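Long-range contact in rhodanese-like domain-containing protein (Rhodopseudomonas palustris, PDB 2HHG), which is of unknown function but probably acts as a sulfurtransferase, moving sulfur from thiosulfate to an acceptor such as cyanide: residues Val41-Arg46 and Lys87-Tyr92. Sequence-based numbering, arbitrary orientation.
Sequences VIVDIR and KKFVFY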
ATOM      1  N   VAL A  41       9.891  -4.411  -0.122  1.00 11.31           N
ATOM      2  CA  VAL A  41       8.928  -4.941   0.831  1.00 10.70           C
ATOM      3  C   VAL A  41       7.548  -4.604   0.280  1.00  9.83           C
ATOM      4  O   VAL A  41       7.230  -3.426   0.056  1.00  9.52           O
ATOM      5  CB  VAL A  41       9.099  -4.328   2.242  1.00 10.77           C
ATOM      6  CG1 VAL A  41       8.027  -4.856   3.193  1.00 11.52           C
ATOM      7  CG2 VAL A  41      10.489  -4.610   2.794  1.00 12.39           C
ATOM      8  N   ILE A  42       6.745  -5.637   0.042  1.00  9.22           N
ATOM      9  CA  ILE A  42       5.377  -5.456  -0.421  1.00  9.01           C
ATOM     10  C   ILE A  42       4.474  -5.476   0.802  1.00  8.78           C
ATOM     11  O   ILE A  42       4.462  -6.446   1.550  1.00  9.17           O
ATOM     12  CB  ILE A  42       4.979  -6.528  -1.463  1.00  9.04           C
ATOM     13  CG1 ILE A  42       5.924  -6.466  -2.679  1.00  9.58           C
ATOM     14  CG2 ILE A  42       3.539  -6.332  -1.900  1.00  9.93           C
ATOM     15  CD1 ILE A  42       5.718  -7.561  -3.720  1.00 12.40           C
ATOM     16  N   VAL A  43       3.746  -4.383   0.998  1.00  7.97           N
ATOM     17  CA  VAL A  43       2.951  -4.161   2.202  1.00  7.63           C
ATOM     18  C   VAL A  43       1.463  -4.205   1.868  1.00  7.32           C
ATOM     19  O   VAL A  43       0.970  -3.379   1.106  1.00  7.39           O
ATOM     20  CB  VAL A  43       3.290  -2.805   2.869  1.00  7.71           C
ATOM     21  CG1 VAL A  43       2.466  -2.608   4.133  1.00  8.27           C
ATOM     22  CG2 VAL A  43       4.789  -2.716   3.179  1.00  8.95           C
ATOM     23  N   ASP A  44       0.770  -5.187   2.436  1.00  6.95           N
ATOM     24  CA  ASP A  44      -0.671  -5.351   2.280  1.00  7.07           C
ATOM     25  C   ASP A  44      -1.368  -4.551   3.369  1.00  6.90           C
ATOM     26  O   ASP A  44      -1.216  -4.855   4.543  1.00  6.73           O
ATOM     27  CB  ASP A  44      -0.987  -6.838   2.446  1.00  7.27           C
ATOM     28  CG  ASP A  44      -2.420  -7.211   2.090  1.00  7.64           C
ATOM     29  OD1 ASP A  44      -3.323  -6.353   2.080  1.00  7.68           O
ATOM     30  OD2 ASP A  44      -2.626  -8.422   1.838  1.00  8.74           O
ATOM     31  N   ILE A  45      -2.133  -3.539   2.978  1.00  6.72           N
ATOM     32  CA  ILE A  45      -2.769  -2.660   3.956  1.00  6.87           C
ATOM     33  C   ILE A  45      -4.255  -2.958   4.176  1.00  6.55           C
ATOM     34  O   ILE A  45      -4.945  -2.206   4.877  1.00  7.14           O
ATOM     35  CB  ILE A  45      -2.556  -1.176   3.613  1.00  7.02           C
ATOM     36  CG1 ILE A  45      -3.341  -0.788   2.352  1.00  7.83           C
ATOM     37  CG2 ILE A  45      -1.063  -0.872   3.504  1.00  7.94           C
ATOM     38  CD1 ILE A  45      -3.264   0.675   1.994  1.00  9.00           C
ATOM     39  N   ARG A  46      -4.735  -4.063   3.607  1.00  6.81           N
ATOM     40  CA  ARG A  46      -6.145  -4.438   3.714  1.00  7.10           C
ATOM     41  C   ARG A  46      -6.555  -4.889   5.110  1.00  7.42           C
ATOM     42  O   ARG A  46      -5.733  -5.301   5.923  1.00  7.32           O
ATOM     43  CB  ARG A  46      -6.475  -5.544   2.712  1.00  7.52           C
ATOM     44  CG  ARG A  46      -6.400  -5.085   1.262  1.00  7.93           C
ATOM     45  CD  ARG A  46      -6.631  -6.228   0.309  1.00  9.07           C
ATOM     46  NE  ARG A  46      -5.587  -7.231   0.462  1.00  8.63           N
ATOM     47  CZ  ARG A  46      -5.682  -8.492   0.060  1.00  8.85           C
ATOM     48  NH1 ARG A  46      -6.777  -8.924  -0.551  1.00 10.25           N
ATOM     49  NH2 ARG A  46      -4.665  -9.314   0.260  1.00  8.96           N
ATOM     50  N   LYS A  87      15.000  -0.328   1.689  1.00 13.23           N
ATOM     51  CA  LYS A  87      14.290  -1.010   0.607  1.00 12.87           C
ATOM     52  C   LYS A  87      13.206  -0.113   0.035  1.00 12.24           C
ATOM     53  O   LYS A  87      12.857   0.901   0.638  1.00 12.29           O
ATOM     54  CB  LYS A  87      13.675  -2.314   1.129  1.00 12.97           C
ATOM     55  CG  LYS A  87      14.719  -3.374   1.482  1.00 14.11           C
ATOM     56  CD  LYS A  87      14.097  -4.646   2.002  1.00 16.26           C
ATOM     57  CE  LYS A  87      15.150  -5.726   2.196  1.00 18.37           C
ATOM     58  NZ  LYS A  87      14.552  -6.945   2.799  1.00 20.61           N
ATOM     59  N   LYS A  88      12.682  -0.489  -1.129  1.00 11.62           N
ATOM     60  CA  LYS A  88      11.495   0.145  -1.685  1.00 11.25           C
ATOM     61  C   LYS A  88      10.242  -0.510  -1.095  1.00 10.32           C
ATOM     62  O   LYS A  88      10.129  -1.736  -1.068  1.00 11.08           O
ATOM     63  CB  LYS A  88      11.483   0.058  -3.219  1.00 11.56           C
ATOM     64  CG  LYS A  88      10.228   0.677  -3.848  1.00 12.04           C
ATOM     65  CD  LYS A  88      10.283   0.776  -5.372  1.00 12.88           C
ATOM     66  CE  LYS A  88      11.030   2.024  -5.823  1.00 13.52           C
ATOM     67  NZ  LYS A  88      10.859   2.305  -7.277  1.00 12.31           N
ATOM     68  N   PHE A  89       9.311   0.319  -0.631  1.00  9.68           N
ATOM     69  CA  PHE A  89       8.063  -0.152  -0.032  1.00  8.50           C
ATOM     70  C   PHE A  89       6.925   0.022  -1.010  1.00  8.36           C
ATOM     71  O   PHE A  89       6.614   1.141  -1.422  1.00  9.01           O
ATOM     72  CB  PHE A  89       7.792   0.569   1.289  1.00  8.28           C
ATOM     73  CG  PHE A  89       8.767   0.202   2.356  1.00  8.97           C
ATOM     74  CD1 PHE A  89       8.479  -0.807   3.262  1.00  9.38           C
ATOM     75  CD2 PHE A  89      10.012   0.823   2.422  1.00  9.60           C
ATOM     76  CE1 PHE A  89       9.402  -1.176   4.229  1.00 10.06           C
ATOM     77  CE2 PHE A  89      10.941   0.465   3.389  1.00 10.26           C
ATOM     78  CZ  PHE A  89      10.631  -0.543   4.294  1.00 10.27           C
ATOM     79  N   VAL A  90       6.337  -1.102  -1.404  1.00  7.83           N
ATOM     80  CA  VAL A  90       5.257  -1.137  -2.370  1.00  7.72           C
ATOM     81  C   VAL A  90       3.974  -1.505  -1.632  1.00  7.45           C
ATOM     82  O   VAL A  90       3.822  -2.637  -1.171  1.00  8.01           O
ATOM     83  CB  VAL A  90       5.558  -2.162  -3.484  1.00  7.91           C
ATOM     84  CG1 VAL A  90       4.388  -2.261  -4.461  1.00  9.32           C
ATOM     85  CG2 VAL A  90       6.851  -1.812  -4.198  1.00  9.14           C
ATOM     86  N   PHE A  91       3.050  -0.551  -1.527  1.00  7.38           N
ATOM     87  CA  PHE A  91       1.811  -0.751  -0.777  1.00  7.11           C
ATOM     88  C   PHE A  91       0.715  -1.231  -1.697  1.00  7.18           C
ATOM     89  O   PHE A  91       0.644  -0.812  -2.848  1.00  7.79           O
ATOM     90  CB  PHE A  91       1.388   0.560  -0.104  1.00  7.69           C
ATOM     91  CG  PHE A  91       2.376   1.057   0.911  1.00  7.23           C
ATOM     92  CD1 PHE A  91       2.288   0.654   2.239  1.00  7.80           C
ATOM     93  CD2 PHE A  91       3.414   1.913   0.538  1.00  8.25           C
ATOM     94  CE1 PHE A  91       3.213   1.094   3.178  1.00  8.21           C
ATOM     95  CE2 PHE A  91       4.339   2.356   1.472  1.00  8.06           C
ATOM     96  CZ  PHE A  91       4.236   1.948   2.795  1.00  8.50           C
ATOM     97  N   TYR A  92      -0.146  -2.110  -1.199  1.00  7.04           N
ATOM     98  CA  TYR A  92      -1.319  -2.493  -1.981  1.00  7.33           C
ATOM     99  C   TYR A  92      -2.556  -2.697  -1.130  1.00  7.62           C
ATOM    100  O   TYR A  92      -2.477  -3.061   0.040  1.00  7.74           O
ATOM    101  CB  TYR A  92      -1.055  -3.711  -2.876  1.00  7.60           C
ATOM    102  CG  TYR A  92      -1.074  -5.053  -2.183  1.00  8.02           C
ATOM    103  CD1 TYR A  92      -2.209  -5.859  -2.219  1.00  7.87           C
ATOM    104  CD2 TYR A  92       0.056  -5.535  -1.533  1.00  8.38           C
ATOM    105  CE1 TYR A  92      -2.226  -7.106  -1.594  1.00  8.08           C
ATOM    106  CE2 TYR A  92       0.049  -6.785  -0.914  1.00  8.05           C
ATOM    107  CZ  TYR A  92      -1.090  -7.564  -0.961  1.00  8.03           C
ATOM    108  OH  TYR A  92      -1.093  -8.806  -0.360  1.00  8.61           O
TER
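Strands 40-44 and 88-92 are parallel neighbours in the central sheet of the rhodanese fold, pairing Val-41 with Phe-89 through Asp-44 with Tyr-92. Four backbone hydrogen bonds join the strands, the first from Val-41 N to Lys-88 O (2.8 Å). A fifth, from Ile-45 N just beyond to Tyr-92 O (3.0 Å), continues the pairing. The polar end of the contact is built round Asp-44. Its OD1 accepts from Arg-46 N, closing an Asx turn, and also from Arg-46 NE. Arg-46 NH2 reaches Asp-44 OD2 at 2.7 Å, a side-on salt bridge. The carboxylate thus holds the guanidinium by its edge. The Tyr-92 ring lies across Asp-44, with CA of Asp-44 over one face, 4.0 Å from the ring centroid. CG of Tyr-92 sits between its backbone N and carbonyl carbon (chi1 78°), which swings the ring over the neighbouring strand. Ile-42 CG2 meets Tyr-92 CD2 at 3.6 Å. An alanine at Asp-44 would remove the carboxylate and the Asx turn, and would probably leave the Arg-46 guanidinium less firmly fixed, without this charged partner. On the opposite face of the sheet from Ile-42 and Tyr-92, Val-41 and Val-43 lie alongside the Phe-89 and Phe-91 rings; Val-43 CB is 3.7 Å from Phe-91 CD1. Tyr-92 OH bonds Ile-57 N and Ser-60 OG. Helix 97-109 packs on Ile-45 and Phe-91, and helix 48-54 on Asp-44 and Arg-46. Strand 114-117 lies beside 88-92, and 61-62 beside 40-44.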